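Local coordinates for protein N5-carboxyaminoimidazole ribonucleotide synthetase (Bacillus anthracis, PDB 3QFF) that probably catalyses the ATP-dependent carboxylation of aminoimidazole ribonucleotide with bicarbonate to N5-carboxyaminoimidazole ribonucleotide, a step of purine biosynthesis, at residues Q24-M28 with L343-E347; A32-Y38 with I299-L305; A41-K47 with I57-Y63. All coordinates share one frame. Residues are numbered along the deposited sequence.

Overall arrangement
All three contacts involve the Rossmann-like N-terminal part of the chain, in the order helix 24-35, strand 39-44, strand 57-60. Contacts 1 and 2 use the two ends of helix 24-35, their centres about 18 Å apart: its start meets the loop after strand 339-343, its end meets the end of helix 294-303. Contact 3 joins the next two strands of the parallel sheet, about 14 Å from contact 1 and about 21 Å from contact 2, centre to centre. It is nested along the chain inside contact 2, which is nested inside contact 1. Late chain segments thus pack onto both ends of one early helix, and contacts 1 and 2 also touch the second subunit.

Contact 1: residues Q24-M28 with L343-E347; sequences QLGRM and LYGKE
This is a buried loop-on-helix contact between the preATP-grasp part of the chain and its C-terminal part: the first turn of helix 24-35 meets the loop that follows strand 339-343. Residues 24-28 are helical, with M28 N bonded to Q24 O at 2.9 Å. The partner leaves extended geometry at L343, takes phi/psi of -91/-8 at Y344, and turns through G345 at positive phi (79/27). The backbones come closest at Q24 and Y344, CA to CA 5.7 Å. Q24 (chi1 p, chi2 m) lays its CB over the face of the Y344 ring, a CH-pi contact 3.5 Å from the centroid, and its OE1 accepts a 2.9 Å hydrogen bond from K346 NZ, which also donates to K354 O. M28 adds a Met-aromatic contact, SD 5.3 Å from the Y344 ring centroid and oblique, with CE 3.8 Å from Y344 CE2. Y344 OH is hydrogen-bonded to H357 ND1. R27, extended (chi1 to chi3 all t), has Y344 O over one face of its guanidinium, with R27 CD 3.4 Å from Y344 O. A water bridges R27 NE and L343 O, 2.8 Å from each, while R27 NH2 reaches K34 O of the second subunit. The glycine-rich turn and helix start, with G26 in a GxGxxG-like sequence, fit the strand-turn-helix of a Rossmann-like domain, here docked against the C-terminal domain.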
loop_
_atom_site.group_PDB
_atom_site.type_symbol
_atom_site.label_atom_id
_atom_site.label_comp_id
_atom_site.label_asym_id
_atom_site.label_seq_id
_atom_site.Cartn_x
_atom_site.Cartn_y
_atom_site.Cartn_z
ATOM N N GLN A 24 -4.182 -5.053 14.331
ATOM C CA GLN A 24 -3.954 -4.999 12.883
ATOM C C GLN A 24 -4.612 -3.794 12.192
ATOM O O GLN A 24 -4.111 -3.303 11.197
ATOM C CB GLN A 24 -4.375 -6.306 12.209
ATOM C CG GLN A 24 -5.852 -6.653 12.315
ATOM C CD GLN A 24 -6.208 -7.463 13.559
ATOM O OE1 GLN A 24 -5.483 -7.461 14.554
ATOM N NE2 GLN A 24 -7.358 -8.135 13.512
ATOM N N LEU A 25 -5.733 -3.320 12.714
ATOM C CA LEU A 25 -6.411 -2.184 12.092
ATOM C C LEU A 25 -5.576 -0.934 12.267
ATOM O O LEU A 25 -5.454 -0.136 11.345
ATOM C CB LEU A 25 -7.816 -1.988 12.677
ATOM C CG LEU A 25 -8.748 -3.200 12.562
ATOM C CD1 LEU A 25 -10.096 -2.856 13.180
ATOM C CD2 LEU A 25 -8.924 -3.656 11.092
ATOM N N GLY A 26 -5.004 -0.779 13.459
ATOM C CA GLY A 26 -3.997 0.245 13.709
ATOM C C GLY A 26 -2.780 0.137 12.794
ATOM O O GLY A 26 -2.346 1.140 12.229
ATOM N N ARG A 27 -2.218 -1.057 12.647
ATOM C CA ARG A 27 -1.048 -1.241 11.781
ATOM C C ARG A 27 -1.344 -0.828 10.334
ATOM O O ARG A 27 -0.558 -0.119 9.705
ATOM C CB ARG A 27 -0.591 -2.700 11.826
ATOM C CG ARG A 27 0.558 -3.055 10.864
ATOM C CD ARG A 27 0.736 -4.571 10.883
ATOM N NE ARG A 27 1.835 -5.076 10.056
ATOM C CZ ARG A 27 3.080 -5.283 10.487
ATOM N NH1 ARG A 27 3.426 -4.975 11.731
ATOM N NH2 ARG A 27 3.996 -5.784 9.655
ATOM N N MET A 28 -2.483 -1.265 9.820
ATOM C CA MET A 28 -2.849 -0.939 8.443
ATOM C C MET A 28 -3.189 0.544 8.217
ATOM O O MET A 28 -2.851 1.099 7.163
ATOM C CB MET A 28 -3.947 -1.873 7.946
ATOM C CG MET A 28 -3.389 -3.261 7.644
ATOM S SD MET A 28 -4.621 -4.452 7.120
ATOM C CE MET A 28 -5.504 -4.836 8.638
ATOM N N LEU A 343 0.150 -10.033 6.403
ATOM C CA LEU A 343 0.356 -10.636 7.713
ATOM C C LEU A 343 0.651 -9.544 8.732
ATOM O O LEU A 343 1.369 -8.594 8.441
ATOM C CB LEU A 343 1.441 -11.720 7.668
ATOM C CG LEU A 343 1.143 -12.937 6.775
ATOM C CD1 LEU A 343 2.363 -13.857 6.669
ATOM C CD2 LEU A 343 -0.052 -13.738 7.283
ATOM N N TYR A 344 0.079 -9.686 9.920
ATOM C CA TYR A 344 -0.019 -8.572 10.854
ATOM C C TYR A 344 1.149 -8.444 11.847
ATOM O O TYR A 344 1.246 -7.454 12.568
ATOM C CB TYR A 344 -1.358 -8.655 11.612
ATOM C CG TYR A 344 -2.609 -8.771 10.740
ATOM C CD1 TYR A 344 -3.738 -9.463 11.203
ATOM C CD2 TYR A 344 -2.681 -8.163 9.480
ATOM C CE1 TYR A 344 -4.910 -9.556 10.437
ATOM C CE2 TYR A 344 -3.848 -8.257 8.694
ATOM C CZ TYR A 344 -4.956 -8.951 9.190
ATOM O OH TYR A 344 -6.089 -9.044 8.438
ATOM N N GLY A 345 2.035 -9.435 11.883
ATOM C CA GLY A 345 3.193 -9.388 12.786
ATOM C C GLY A 345 2.875 -9.744 14.231
ATOM O O GLY A 345 3.554 -9.288 15.152
ATOM N N LYS A 346 1.833 -10.546 14.428
ATOM C CA LYS A 346 1.499 -11.043 15.750
ATOM C C LYS A 346 2.397 -12.234 16.086
ATOM O O LYS A 346 2.722 -13.052 15.217
ATOM C CB LYS A 346 0.017 -11.428 15.836
ATOM C CG LYS A 346 -0.938 -10.234 15.880
ATOM C CD LYS A 346 -2.366 -10.679 15.614
ATOM C CE LYS A 346 -3.367 -9.511 15.700
ATOM N NZ LYS A 346 -4.794 -10.014 15.658
ATOM N N GLU A 347 2.798 -12.315 17.350
ATOM C CA GLU A 347 3.729 -13.346 17.803
ATOM C C GLU A 347 3.010 -14.663 18.099
ATOM O O GLU A 347 3.272 -15.682 17.453
ATOM C CB GLU A 347 4.493 -12.855 19.030
ATOM C CG GLU A 347 5.899 -13.412 19.133
ATOM C CD GLU A 347 6.372 -13.501 20.570
ATOM O OE1 GLU A 347 6.304 -12.474 21.294
ATOM O OE2 GLU A 347 6.805 -14.603 20.976
HETATM O O HOH W 1 0.457 -6.030 7.825
#

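Contact 2: residues A32-Y38 with I299-L305; sequences AAKEMGY and IRAICNL
Two helix C-terminal ends meet, each closed by a Schellman motif. In the segment 32-38 the helix is closed by G37, the C-prime residue (phi/psi 82/23), with Y38 N bonded to A33 O at 3.0 Å and G37 N to K34 O at 3.0 Å. In 299-305 N304 plays the same part (62/42): L305 N binds R300 O at 2.8 Å, and N304 N makes a weak 3.4 Å bond to A301 O. The backbones are nearest at A33 and I299, CA to CA 6.3 Å. I299 (chi1 m, chi2 m) points at the first helix, its CG1 4.0 Å from A33 CB and 4.5 Å from A32 CB. M36 (chi m, t, m) reaches across, CE 3.8 Å from I299 CG2 and 3.6 Å from R300 NH1, where the methyl lies over the guanidinium face; M36 SD is 4.1 Å from L305 CD1. Just past its C-prime glycine, Y38 (chi1 m) sets its ring against I299, C303 and L305: CE2 is 4.1 Å from I299 CG2, L305 CD1 meets the ring edge 3.5 Å from Y38 OH, and C303 SG sits oblique to it, 4.3 Å from the centroid. I17 of strand 16-20 lines the same cluster. Y38 OH bonds to I11 O and R300 NH1 to G296 O, so the polar ends find partners outside while the segments meet mainly through apolar and sulfur contacts, without mutual hydrogen bonds.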
loop_
_atom_site.group_PDB
_atom_site.type_symbol
_atom_site.label_atom_id
_atom_site.label_comp_id
_atom_site.label_asym_id
_atom_site.label_seq_id
_atom_site.Cartn_x
_atom_site.Cartn_y
_atom_site.Cartn_z
ATOM N N ALA A 32 -0.766 3.049 5.752
ATOM C CA ALA A 32 -1.391 3.975 4.802
ATOM C C ALA A 32 -0.924 5.407 5.072
ATOM O O ALA A 32 -0.638 6.180 4.145
ATOM C CB ALA A 32 -2.935 3.883 4.934
ATOM N N ALA A 33 -0.865 5.769 6.355
ATOM C CA ALA A 33 -0.511 7.140 6.743
ATOM C C ALA A 33 0.955 7.433 6.409
ATOM O O ALA A 33 1.304 8.546 6.025
ATOM C CB ALA A 33 -0.769 7.346 8.230
ATOM N N LYS A 34 1.795 6.416 6.576
ATOM C CA LYS A 34 3.233 6.529 6.342
ATOM C C LYS A 34 3.532 6.800 4.857
ATOM O O LYS A 34 4.449 7.554 4.540
ATOM C CB LYS A 34 3.929 5.259 6.831
ATOM C CG LYS A 34 5.109 5.493 7.776
ATOM C CD LYS A 34 4.655 5.684 9.206
ATOM C CE LYS A 34 5.825 5.543 10.181
ATOM N NZ LYS A 34 6.670 6.771 10.247
ATOM N N GLU A 35 2.748 6.206 3.948
ATOM C CA GLU A 35 2.935 6.449 2.500
ATOM C C GLU A 35 2.773 7.928 2.168
ATOM O O GLU A 35 3.451 8.448 1.288
ATOM C CB GLU A 35 1.978 5.599 1.652
ATOM C CG GLU A 35 2.392 4.125 1.622
ATOM C CD GLU A 35 1.273 3.165 1.272
ATOM O OE1 GLU A 35 0.394 3.524 0.445
ATOM O OE2 GLU A 35 1.297 2.022 1.814
ATOM N N MET A 36 1.890 8.588 2.911
ATOM C CA MET A 36 1.573 9.993 2.728
ATOM C C MET A 36 2.432 10.898 3.605
ATOM O O MET A 36 2.202 12.097 3.662
ATOM C CB MET A 36 0.084 10.235 3.017
ATOM C CG MET A 36 -0.821 10.048 1.799
ATOM S SD MET A 36 -2.575 10.384 2.137
ATOM C CE MET A 36 -2.932 9.053 3.264
ATOM N N GLY A 37 3.405 10.311 4.296
ATOM C CA GLY A 37 4.402 11.063 5.040
ATOM C C GLY A 37 3.964 11.528 6.416
ATOM O O GLY A 37 4.515 12.498 6.929
ATOM N N TYR A 38 2.966 10.859 7.000
ATOM C CA TYR A 38 2.586 11.104 8.392
ATOM C C TYR A 38 3.479 10.339 9.365
ATOM O O TYR A 38 4.012 9.271 9.043
ATOM C CB TYR A 38 1.112 10.747 8.645
ATOM C CG TYR A 38 0.169 11.699 7.981
ATOM C CD1 TYR A 38 -0.149 12.920 8.573
ATOM C CD2 TYR A 38 -0.381 11.401 6.730
ATOM C CE1 TYR A 38 -1.001 13.815 7.954
ATOM C CE2 TYR A 38 -1.242 12.299 6.093
ATOM C CZ TYR A 38 -1.548 13.498 6.710
ATOM O OH TYR A 38 -2.397 14.375 6.073
ATOM N N ILE A 299 -7.594 7.692 6.824
ATOM C CA ILE A 299 -6.595 8.739 7.083
ATOM C C ILE A 299 -6.996 10.077 6.429
ATOM O O ILE A 299 -6.993 11.126 7.092
ATOM C CB ILE A 299 -5.161 8.312 6.652
ATOM C CG1 ILE A 299 -4.660 7.116 7.486
ATOM C CG2 ILE A 299 -4.183 9.490 6.782
ATOM C CD1 ILE A 299 -4.773 7.293 9.023
ATOM N N ARG A 300 -7.356 10.034 5.143
ATOM C CA ARG A 300 -7.792 11.240 4.415
ATOM C C ARG A 300 -9.002 11.879 5.073
ATOM O O ARG A 300 -9.061 13.093 5.169
ATOM C CB ARG A 300 -8.130 10.934 2.954
ATOM C CG ARG A 300 -6.939 10.524 2.115
ATOM C CD ARG A 300 -7.387 9.850 0.797
ATOM N NE ARG A 300 -6.284 9.764 -0.159
ATOM C CZ ARG A 300 -5.325 8.831 -0.155
ATOM N NH1 ARG A 300 -5.309 7.873 0.761
ATOM N NH2 ARG A 300 -4.357 8.860 -1.077
ATOM N N ALA A 301 -9.958 11.057 5.508
ATOM C CA ALA A 301 -11.191 11.534 6.127
ATOM C C ALA A 301 -10.948 12.322 7.420
ATOM O O ALA A 301 -11.518 13.407 7.610
ATOM C CB ALA A 301 -12.170 10.358 6.402
ATOM N N ILE A 302 -10.122 11.775 8.308
ATOM C CA ILE A 302 -9.883 12.431 9.591
ATOM C C ILE A 302 -8.947 13.645 9.459
ATOM O O ILE A 302 -9.029 14.581 10.255
ATOM C CB ILE A 302 -9.379 11.455 10.682
ATOM C CG1 ILE A 302 -7.988 10.922 10.336
ATOM C CG2 ILE A 302 -10.426 10.325 10.923
ATOM C CD1 ILE A 302 -7.303 10.172 11.475
ATOM N N CYS A 303 -8.054 13.606 8.473
ATOM C CA CYS A 303 -7.127 14.706 8.227
ATOM C C CYS A 303 -7.755 15.773 7.331
ATOM O O CYS A 303 -7.155 16.829 7.109
ATOM C CB CYS A 303 -5.821 14.203 7.591
ATOM S SG CYS A 303 -4.797 13.161 8.660
ATOM N N ASN A 304 -8.959 15.489 6.822
ATOM C CA ASN A 304 -9.694 16.391 5.928
ATOM C C ASN A 304 -8.947 16.660 4.616
ATOM O O ASN A 304 -8.869 17.789 4.136
ATOM C CB ASN A 304 -10.084 17.694 6.658
ATOM C CG ASN A 304 -11.243 18.428 5.989
ATOM O OD1 ASN A 304 -12.042 17.829 5.263
ATOM N ND2 ASN A 304 -11.341 19.740 6.239
ATOM N N LEU A 305 -8.371 15.609 4.046
ATOM C CA LEU A 305 -7.844 15.670 2.684
ATOM C C LEU A 305 -8.947 15.237 1.722
ATOM O O LEU A 305 -9.937 14.615 2.142
ATOM C CB LEU A 305 -6.631 14.749 2.540
ATOM C CG LEU A 305 -5.547 14.845 3.620
ATOM C CD1 LEU A 305 -4.511 13.771 3.384
ATOM C CD2 LEU A 305 -4.893 16.246 3.639
#

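Contact 3: residues A41-K47 with I57-Y63; sequences AVLDPTK and IEIVASY
From A41 onward, strand 39-44 runs beside strand 57-60: they are parallel, their axes 4.8 Å apart and the two directions 16° apart, in the register A41-I57, V42-E58, L43-I59. A41 CB is 4.0 Å from I57 CB. V42 N donates to I57 O at 3.0 Å and V42 O accepts from I59 N at 2.8 Å. L43 (chi1 t) shares a face with A41, I57 and I59; its CD1 lies 4.3 Å from I59 CG2 and its CD2 3.9 Å from Y63 CD2, and L72 of helix 66-74 packs on that face too. Strand 57-60 is one edge of the four-stranded parallel sheet in this chain, the core of a Rossmann-like preATP-grasp domain. At D44, N donates to I59 O and O accepts from A61 N, both 3.1 Å. D44 OD2 binds G22 N in the glycine-rich turn, while OD1 accepts from T46 N at 2.9 Å, an Asx turn. P45 lays CD over the Y63 ring face, a CH-pi contact 3.7 Å from the centroid. A water bridges T46 O (2.6 Å) and E58 OE1 (2.5 Å), E58 OE1 also bonding to N48 N. K47 CA stands 3.3 Å from E58 OE1.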
loop_
_atom_site.group_PDB
_atom_site.type_symbol
_atom_site.label_atom_id
_atom_site.label_comp_id
_atom_site.label_asym_id
_atom_site.label_seq_id
_atom_site.Cartn_x
_atom_site.Cartn_y
_atom_site.Cartn_z
ATOM N N ALA A 41 1.938 7.761 16.247
ATOM C CA ALA A 41 2.040 7.368 17.662
ATOM C C ALA A 41 0.922 6.383 17.977
ATOM O O ALA A 41 -0.205 6.551 17.506
ATOM C CB ALA A 41 1.961 8.601 18.573
ATOM N N VAL A 42 1.216 5.352 18.762
ATOM C CA VAL A 42 0.194 4.369 19.125
ATOM C C VAL A 42 0.200 4.130 20.634
ATOM O O VAL A 42 1.255 4.148 21.271
ATOM C CB VAL A 42 0.371 3.017 18.343
ATOM C CG1 VAL A 42 1.777 2.444 18.520
ATOM C CG2 VAL A 42 -0.685 1.970 18.757
ATOM N N LEU A 43 -0.989 3.922 21.193
ATOM C CA LEU A 43 -1.146 3.453 22.574
ATOM C C LEU A 43 -1.822 2.085 22.584
ATOM O O LEU A 43 -2.851 1.888 21.928
ATOM C CB LEU A 43 -1.951 4.457 23.401
ATOM C CG LEU A 43 -2.252 4.189 24.885
ATOM C CD1 LEU A 43 -2.609 5.496 25.549
ATOM C CD2 LEU A 43 -3.387 3.183 25.088
ATOM N N ASP A 44 -1.255 1.164 23.362
ATOM C CA ASP A 44 -1.692 -0.235 23.403
ATOM C C ASP A 44 -1.139 -0.885 24.681
ATOM O O ASP A 44 -0.022 -0.576 25.093
ATOM C CB ASP A 44 -1.167 -0.985 22.167
ATOM C CG ASP A 44 -1.783 -2.381 22.004
ATOM O OD1 ASP A 44 -1.250 -3.342 22.593
ATOM O OD2 ASP A 44 -2.805 -2.516 21.284
ATOM N N PRO A 45 -1.932 -1.768 25.323
ATOM C CA PRO A 45 -1.538 -2.478 26.551
ATOM C C PRO A 45 -0.309 -3.379 26.426
ATOM O O PRO A 45 0.369 -3.638 27.433
ATOM C CB PRO A 45 -2.770 -3.339 26.857
ATOM C CG PRO A 45 -3.898 -2.588 26.290
ATOM C CD PRO A 45 -3.361 -1.955 25.031
ATOM N N THR A 46 -0.038 -3.877 25.222
ATOM C CA THR A 46 1.071 -4.815 25.003
ATOM C C THR A 46 2.184 -4.147 24.205
ATOM O O THR A 46 1.910 -3.405 23.267
ATOM C CB THR A 46 0.599 -6.071 24.243
ATOM O OG1 THR A 46 -0.599 -6.571 24.846
ATOM C CG2 THR A 46 1.666 -7.164 24.279
ATOM N N LYS A 47 3.431 -4.413 24.584
ATOM C CA LYS A 47 4.600 -3.936 23.840
ATOM C C LYS A 47 4.745 -4.668 22.505
ATOM O O LYS A 47 4.277 -5.796 22.357
ATOM C CB LYS A 47 5.880 -4.082 24.682
ATOM C CG LYS A 47 7.131 -3.447 24.049
ATOM C CD LYS A 47 7.956 -2.645 25.059
ATOM C CE LYS A 47 9.075 -3.483 25.659
ATOM N NZ LYS A 47 10.295 -3.453 24.788
ATOM N N ILE A 57 6.332 6.438 17.617
ATOM C CA ILE A 57 6.217 6.499 19.079
ATOM C C ILE A 57 5.252 5.421 19.600
ATOM O O ILE A 57 4.162 5.241 19.048
ATOM C CB ILE A 57 5.755 7.903 19.538
ATOM C CG1 ILE A 57 6.740 8.965 19.040
ATOM C CG2 ILE A 57 5.601 7.971 21.064
ATOM C CD1 ILE A 57 6.290 10.392 19.273
ATOM N N GLU A 58 5.661 4.714 20.655
ATOM C CA GLU A 58 4.844 3.686 21.293
ATOM C C GLU A 58 4.608 4.017 22.772
ATOM O O GLU A 58 5.558 4.233 23.521
ATOM C CB GLU A 58 5.523 2.319 21.153
ATOM C CG GLU A 58 4.805 1.131 21.831
ATOM C CD GLU A 58 5.640 -0.163 21.815
ATOM O OE1 GLU A 58 5.059 -1.262 21.887
ATOM O OE2 GLU A 58 6.883 -0.096 21.710
ATOM N N ILE A 59 3.341 4.076 23.176
ATOM C CA ILE A 59 2.977 4.172 24.589
ATOM C C ILE A 59 2.317 2.874 25.050
ATOM O O ILE A 59 1.250 2.487 24.558
ATOM C CB ILE A 59 2.049 5.381 24.871
ATOM C CG1 ILE A 59 2.730 6.681 24.453
ATOM C CG2 ILE A 59 1.660 5.431 26.348
ATOM C CD1 ILE A 59 1.788 7.851 24.286
ATOM N N VAL A 60 2.958 2.198 25.999
ATOM C CA VAL A 60 2.457 0.926 26.486
ATOM C C VAL A 60 1.670 1.188 27.774
ATOM O O VAL A 60 2.268 1.418 28.831
ATOM C CB VAL A 60 3.604 -0.123 26.650
ATOM C CG1 VAL A 60 3.062 -1.468 27.135
ATOM C CG2 VAL A 60 4.324 -0.325 25.321
ATOM N N ALA A 61 0.335 1.189 27.660
ATOM C CA ALA A 61 -0.576 1.448 28.791
ATOM C C ALA A 61 -1.983 0.869 28.584
ATOM O O ALA A 61 -2.333 0.487 27.469
ATOM C CB ALA A 61 -0.668 2.940 29.066
ATOM N N SER A 62 -2.773 0.818 29.659
ATOM C CA SER A 62 -4.182 0.406 29.611
ATOM C C SER A 62 -5.042 1.431 28.886
ATOM O O SER A 62 -4.774 2.631 28.945
ATOM C CB SER A 62 -4.762 0.246 31.030
ATOM O OG SER A 62 -4.078 -0.740 31.774
ATOM N N TYR A 63 -6.110 0.957 28.252
ATOM C CA TYR A 63 -7.017 1.849 27.531
ATOM C C TYR A 63 -7.832 2.780 28.452
ATOM O O TYR A 63 -8.418 3.763 27.976
ATOM C CB TYR A 63 -7.967 1.056 26.629
ATOM C CG TYR A 63 -7.305 0.266 25.513
ATOM C CD1 TYR A 63 -7.513 -1.115 25.397
ATOM C CD2 TYR A 63 -6.498 0.902 24.555
ATOM C CE1 TYR A 63 -6.930 -1.848 24.361
ATOM C CE2 TYR A 63 -5.899 0.179 23.525
ATOM C CZ TYR A 63 -6.123 -1.192 23.429
ATOM O OH TYR A 63 -5.539 -1.917 22.413
HETATM O O HOH W 2 2.702 -1.810 21.418
#